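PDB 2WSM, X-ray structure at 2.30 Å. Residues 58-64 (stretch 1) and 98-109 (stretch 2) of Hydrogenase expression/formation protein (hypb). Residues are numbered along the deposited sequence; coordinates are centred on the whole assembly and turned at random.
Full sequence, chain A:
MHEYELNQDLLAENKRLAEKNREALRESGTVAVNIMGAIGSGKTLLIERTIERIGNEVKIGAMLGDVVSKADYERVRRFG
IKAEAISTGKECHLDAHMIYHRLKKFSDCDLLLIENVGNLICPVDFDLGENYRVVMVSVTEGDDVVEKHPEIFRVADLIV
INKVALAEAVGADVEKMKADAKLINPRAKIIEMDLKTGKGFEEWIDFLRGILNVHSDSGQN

Stretch 1 (58-64) VKIGAML
Stretch 2 98-109: MIYHRLKKFSDC

Residues 60-64 form an extended strand, with phi/psi running from -115/135 at Ile-60 to -100/106 at Leu-64, and the second stretch packs against it through side chains; no backbone hydrogen bond joins the two. The register is set by Lys-59 CA and Cys-109 CA, 4.9 Å apart at one end, and Met-63 CA and Ile-99 CA, 8.5 Å apart at the other, so the sequences run in opposite order. In the strand, Met-63 CB points toward the partner and Ile-60 and Ala-62 point away; Gly-61 has no side chain, but its position faces the partner. Lys-59, just before the strand, also points toward it.

Stretch 2 satisfies much of its own backbone. Ile-99 O accepts from Arg-102 N (2.8 Å) and Leu-103 N (3.0 Å), Leu-103 O from Phe-106 N (2.9 Å), and Lys-104 O from Ser-107 N (3.0 Å). Cys-109 N to Phe-106 O (3.0 Å) closes a type I turn, with Ser-107 at phi/psi -60/-21 and Asp-108 at -91/2.

The polar link lies between two side chains at the Lys-59 end of the contact. Lys-59 (t, p, t, p) brings NZ to 3.4 Å from OD1 of Asp-108 (chi1 p), a salt bridge containing a weak hydrogen bond; the same OD1 is also hydrogen-bonded elsewhere in the structure. Cys-109, chi1 m, lays its CB 3.5 Å from Lys-59 O and its SG 3.4 Å from Gly-61 N, close packing over the backbone of Lys-59 and Gly-61.

Glycine makes this fit possible: an ideal CB on Gly-61 would sit 2.4 Å from Phe-106 CD2 and 2.9 Å from Cys-109 SG, both clashes. Instead, Gly-61 CA lies 3.7 Å from Phe-106 CD2.

Met-63 (m, t, p) supplies the largest buried area. Its CG covers one face of Phe-106 (chi1 m, chi2 93°), 3.9 Å from CE1, while SD stands obliquely 4.8 Å from the ring centroid. Its CE reaches Ile-99 CG2 at 3.5 Å and Arg-102 CB at 3.6 Å; the arginine's end leads away, with NH2 satisfied elsewhere.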

# COMPACT_ATOMS: atom_id res chain seq x y z
N VAL A 58 -4.94 32.52 6.29
CA VAL A 58 -4.87 31.28 7.06
C VAL A 58 -3.43 30.84 7.30
O VAL A 58 -2.63 30.80 6.37
CB VAL A 58 -5.61 30.14 6.33
CG1 VAL A 58 -5.51 28.84 7.10
CG2 VAL A 58 -7.07 30.52 6.10
N LYS A 59 -3.11 30.50 8.54
CA LYS A 59 -1.77 30.04 8.89
C LYS A 59 -1.57 28.57 8.52
O LYS A 59 -2.19 27.68 9.10
CB LYS A 59 -1.49 30.26 10.38
CG LYS A 59 -0.07 29.90 10.81
CD LYS A 59 0.93 30.94 10.32
CE LYS A 59 2.29 30.77 11.00
NZ LYS A 59 3.00 29.55 10.52
N ILE A 60 -0.68 28.31 7.57
CA ILE A 60 -0.51 26.98 7.01
C ILE A 60 0.86 26.37 7.31
O ILE A 60 1.89 27.04 7.17
CB ILE A 60 -0.69 27.00 5.48
CG1 ILE A 60 -2.11 27.43 5.13
CG2 ILE A 60 -0.36 25.65 4.86
CD1 ILE A 60 -2.30 27.80 3.66
N GLY A 61 0.86 25.11 7.72
CA GLY A 61 2.08 24.34 7.83
C GLY A 61 2.12 23.27 6.75
O GLY A 61 1.08 22.83 6.26
N ALA A 62 3.33 22.86 6.37
CA ALA A 62 3.49 21.83 5.36
C ALA A 62 4.52 20.79 5.78
O ALA A 62 5.64 21.12 6.15
CB ALA A 62 3.89 22.46 4.03
N MET A 63 4.11 19.53 5.74
CA MET A 63 5.00 18.41 5.97
C MET A 63 5.13 17.61 4.67
O MET A 63 4.16 16.99 4.21
CB MET A 63 4.47 17.52 7.09
CG MET A 63 4.33 18.27 8.42
SD MET A 63 3.91 17.21 9.82
CE MET A 63 5.37 16.18 9.90
N LEU A 64 6.32 17.64 4.08
CA LEU A 64 6.52 17.04 2.76
C LEU A 64 7.18 15.67 2.86
O LEU A 64 8.37 15.56 3.13
CB LEU A 64 7.36 17.97 1.88
CG LEU A 64 6.80 19.38 1.67
CD1 LEU A 64 7.73 20.18 0.78
CD2 LEU A 64 5.38 19.34 1.07
N MET A 98 6.21 9.05 12.44
CA MET A 98 7.01 10.00 11.67
C MET A 98 6.66 11.46 11.95
O MET A 98 7.49 12.34 11.74
CB MET A 98 6.86 9.75 10.17
CG MET A 98 7.64 8.57 9.65
SD MET A 98 7.25 8.31 7.91
CE MET A 98 7.89 6.66 7.65
N ILE A 99 5.44 11.72 12.40
CA ILE A 99 5.05 13.10 12.65
C ILE A 99 4.82 13.38 14.12
O ILE A 99 4.63 14.52 14.52
CB ILE A 99 3.77 13.49 11.87
CG1 ILE A 99 2.54 12.90 12.55
CG2 ILE A 99 3.88 13.09 10.40
CD1 ILE A 99 1.24 13.18 11.79
N TYR A 100 4.85 12.32 14.92
CA TYR A 100 4.49 12.41 16.33
C TYR A 100 5.27 13.50 17.06
O TYR A 100 4.69 14.26 17.82
CB TYR A 100 4.68 11.04 16.99
CG TYR A 100 4.62 11.03 18.49
CD1 TYR A 100 3.53 11.57 19.17
CD2 TYR A 100 5.65 10.47 19.24
CE1 TYR A 100 3.47 11.55 20.54
CE2 TYR A 100 5.60 10.45 20.62
CZ TYR A 100 4.51 10.99 21.26
OH TYR A 100 4.46 10.97 22.64
N HIS A 101 6.57 13.59 16.80
CA HIS A 101 7.41 14.62 17.42
C HIS A 101 7.48 15.90 16.60
O HIS A 101 8.12 16.87 17.01
CB HIS A 101 8.84 14.11 17.63
CG HIS A 101 8.92 12.80 18.34
ND1 HIS A 101 8.65 12.66 19.68
CD2 HIS A 101 9.25 11.57 17.89
CE1 HIS A 101 8.80 11.39 20.03
NE2 HIS A 101 9.17 10.71 18.96
N ARG A 102 6.84 15.92 15.44
CA ARG A 102 6.93 17.07 14.55
C ARG A 102 5.76 18.03 14.71
O ARG A 102 5.86 19.22 14.44
CB ARG A 102 7.04 16.61 13.09
CG ARG A 102 8.27 15.74 12.79
CD ARG A 102 9.54 16.58 12.73
NE ARG A 102 10.08 16.86 14.05
CZ ARG A 102 10.77 17.95 14.37
NH1 ARG A 102 11.22 18.10 15.61
NH2 ARG A 102 10.99 18.89 13.46
N LEU A 103 4.63 17.48 15.17
CA LEU A 103 3.39 18.24 15.27
C LEU A 103 3.50 19.51 16.12
O LEU A 103 2.86 20.51 15.82
CB LEU A 103 2.28 17.34 15.80
CG LEU A 103 1.78 16.32 14.78
CD1 LEU A 103 0.68 15.45 15.36
CD2 LEU A 103 1.30 17.04 13.54
N LYS A 104 4.32 19.47 17.17
CA LYS A 104 4.43 20.62 18.08
C LYS A 104 4.90 21.88 17.36
O LYS A 104 4.36 22.97 17.58
CB LYS A 104 5.34 20.29 19.27
CG LYS A 104 5.05 18.92 19.88
CD LYS A 104 5.62 18.77 21.29
CE LYS A 104 4.77 19.52 22.32
NZ LYS A 104 5.18 19.23 23.72
N LYS A 105 5.89 21.73 16.48
CA LYS A 105 6.39 22.84 15.70
C LYS A 105 5.28 23.46 14.85
O LYS A 105 5.36 24.63 14.48
CB LYS A 105 7.55 22.38 14.81
CG LYS A 105 7.82 23.24 13.58
CD LYS A 105 9.03 22.71 12.80
CE LYS A 105 9.14 23.33 11.41
NZ LYS A 105 10.10 24.46 11.35
N PHE A 106 4.24 22.69 14.58
CA PHE A 106 3.13 23.16 13.76
C PHE A 106 1.85 23.47 14.57
O PHE A 106 0.79 23.71 13.99
CB PHE A 106 2.83 22.17 12.65
CG PHE A 106 3.95 22.01 11.65
CD1 PHE A 106 4.90 21.02 11.82
CD2 PHE A 106 4.03 22.84 10.55
CE1 PHE A 106 5.93 20.87 10.90
CE2 PHE A 106 5.05 22.70 9.63
CZ PHE A 106 6.00 21.71 9.80
N SER A 107 1.97 23.48 15.89
CA SER A 107 0.81 23.72 16.75
C SER A 107 0.15 25.08 16.51
O SER A 107 -1.03 25.28 16.83
CB SER A 107 1.20 23.57 18.23
OG SER A 107 1.99 24.68 18.66
N ASP A 108 0.89 26.01 15.92
CA ASP A 108 0.36 27.35 15.64
C ASP A 108 -0.30 27.51 14.27
O ASP A 108 -0.76 28.59 13.92
CB ASP A 108 1.46 28.40 15.82
CG ASP A 108 2.62 28.19 14.87
OD1 ASP A 108 2.49 28.54 13.68
OD2 ASP A 108 3.67 27.67 15.32
N CYS A 109 -0.36 26.43 13.49
CA CYS A 109 -1.01 26.51 12.18
C CYS A 109 -2.49 26.16 12.28
O CYS A 109 -2.89 25.29 13.05
CB CYS A 109 -0.31 25.60 11.16
SG CYS A 109 1.49 25.85 10.97